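Local coordinates for DUF4974 domain-containing protein (Parabacteroides distasonis, PDB 4M0N) that probably acts, through a longer membrane protein of which this chain is the FecR and FecR C-terminal part, as an anti-sigma factor, at residues 109-113 and 149-153. The protein carries 1 engineered substitution. Sequence-based numbering, arbitrary orientation.
Sequences VSVRT and AQKVT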
loop_
_atom_site.group_PDB
_atom_site.type_symbol
_atom_site.label_atom_id
_atom_site.label_comp_id
_atom_site.label_asym_id
_atom_site.label_seq_id
_atom_site.Cartn_x
_atom_site.Cartn_y
_atom_site.Cartn_z
ATOM N N VAL A 109 0.151 1.414 -7.625
ATOM C CA VAL A 109 -0.981 0.626 -8.064
ATOM C C VAL A 109 -0.456 -0.617 -8.765
ATOM O O VAL A 109 0.396 -0.527 -9.638
ATOM C CB VAL A 109 -1.867 1.430 -9.044
ATOM C CG1 VAL A 109 -3.012 0.593 -9.580
ATOM C CG2 VAL A 109 -2.363 2.708 -8.362
ATOM N N SER A 110 -0.933 -1.775 -8.323
ATOM C CA SER A 110 -0.393 -3.077 -8.754
ATOM C C SER A 110 -1.552 -3.976 -9.126
ATOM O O SER A 110 -2.475 -4.167 -8.335
ATOM C CB SER A 110 0.386 -3.723 -7.626
ATOM O OG SER A 110 1.361 -2.853 -7.043
ATOM N N VAL A 111 -1.529 -4.516 -10.345
ATOM C CA VAL A 111 -2.671 -5.246 -10.879
ATOM C C VAL A 111 -2.494 -6.744 -10.671
ATOM O O VAL A 111 -1.463 -7.299 -11.012
ATOM C CB VAL A 111 -2.864 -4.992 -12.392
ATOM C CG1 VAL A 111 -4.079 -5.731 -12.906
ATOM C CG2 VAL A 111 -2.955 -3.498 -12.670
ATOM N N ARG A 112 -3.487 -7.370 -10.059
ATOM C CA ARG A 112 -3.489 -8.808 -9.880
ATOM C C ARG A 112 -4.206 -9.527 -11.025
ATOM O O ARG A 112 -3.687 -10.484 -11.599
ATOM C CB ARG A 112 -4.141 -9.170 -8.566
ATOM C CG ARG A 112 -4.115 -10.656 -8.259
ATOM C CD ARG A 112 -2.890 -10.988 -7.439
ATOM N NE ARG A 112 -2.870 -12.361 -6.949
ATOM C CZ ARG A 112 -2.479 -13.422 -7.655
ATOM N NH1 ARG A 112 -2.043 -13.306 -8.907
ATOM N NH2 ARG A 112 -2.510 -14.625 -7.088
ATOM N N THR A 113 -5.409 -9.064 -11.346
ATOM C CA THR A 113 -6.181 -9.627 -12.433
ATOM C C THR A 113 -6.860 -8.499 -13.199
ATOM O O THR A 113 -7.132 -7.455 -12.654
ATOM C CB THR A 113 -7.253 -10.630 -11.931
ATOM O OG1 THR A 113 -8.279 -9.944 -11.217
ATOM C CG2 THR A 113 -6.642 -11.621 -10.988
ATOM N N ALA A 149 2.202 -9.158 -8.268
ATOM C CA ALA A 149 1.101 -8.624 -7.489
ATOM C C ALA A 149 0.673 -9.573 -6.366
ATOM O O ALA A 149 0.091 -9.120 -5.391
ATOM C CB ALA A 149 -0.100 -8.311 -8.393
ATOM N N GLN A 150 0.945 -10.877 -6.514
ATOM C CA GLN A 150 0.661 -11.822 -5.424
ATOM C C GLN A 150 1.538 -11.476 -4.210
ATOM O O GLN A 150 1.083 -11.573 -3.049
ATOM C CB GLN A 150 0.864 -13.260 -5.900
ATOM C CG GLN A 150 0.525 -14.296 -4.861
ATOM C CD GLN A 150 0.489 -15.686 -5.434
ATOM O OE1 GLN A 150 1.080 -15.950 -6.465
ATOM N NE2 GLN A 150 -0.208 -16.586 -4.758
ATOM N N LYS A 151 2.768 -11.035 -4.449
ATOM C CA LYS A 151 3.668 -10.651 -3.363
ATOM C C LYS A 151 3.325 -9.264 -2.833
ATOM O O LYS A 151 3.379 -9.006 -1.605
ATOM C CB LYS A 151 5.111 -10.737 -3.826
ATOM C CG LYS A 151 5.552 -12.169 -4.123
ATOM C CD LYS A 151 7.020 -12.211 -4.507
ATOM C CE LYS A 151 7.527 -13.598 -4.898
ATOM N NZ LYS A 151 7.121 -14.709 -3.998
ATOM N N VAL A 152 2.940 -8.369 -3.741
ATOM C CA VAL A 152 2.524 -7.008 -3.363
ATOM C C VAL A 152 1.403 -7.079 -2.337
ATOM O O VAL A 152 1.379 -6.272 -1.389
ATOM C CB VAL A 152 2.074 -6.182 -4.597
ATOM C CG1 VAL A 152 1.426 -4.840 -4.189
ATOM C CG2 VAL A 152 3.252 -5.882 -5.500
ATOM N N THR A 153 0.499 -8.035 -2.523
ATOM C CA THR A 153 -0.723 -8.174 -1.749
ATOM C C THR A 153 -0.589 -9.249 -0.667
ATOM O O THR A 153 -1.570 -9.763 -0.214
ATOM C CB THR A 153 -1.948 -8.482 -2.648
ATOM O OG1 THR A 153 -1.773 -9.708 -3.384
ATOM C CG2 THR A 153 -2.162 -7.325 -3.616
#
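Ser110 and Val152 meet where a short helix, residues 149-152, packs on one face of the antiparallel sheet, whose other face packs on a second, mixed sheet in the FecR region. Val152 CG1 lies 3.5 Å from Ser110 OG in a van der Waals contact; the hydroxyl has its hydrogen bond with Gln132 on the adjoining strand. Val111 turns its side chain to the far face, towards Val116, and offers its carbonyl instead: Val111 O sits only 3.1 Å from Ala149 CB, a tight fit for a methyl. At Arg112, which with Thr113 faces Ser95 in a classic beta bulge, the chain turns a corner. With CG anti to the backbone N (chi1 -177°) and a bend at chi2, the Arg112 side chain runs over the first helical turn, CD passing 4.0 Å from Ala149 CB. Gln150 CB stands 3.7 Å above the centre of the Arg112 guanidinium, whose plane is 25° from that of the Gln150 amide. An alanine in place of Arg112 would probably leave the aliphatic part of Gln150 without its flat partner and uncover the helix start. Ala149 O accepts two bonds from Thr153, one from N and a shorter one, 2.8 Å, from OG1.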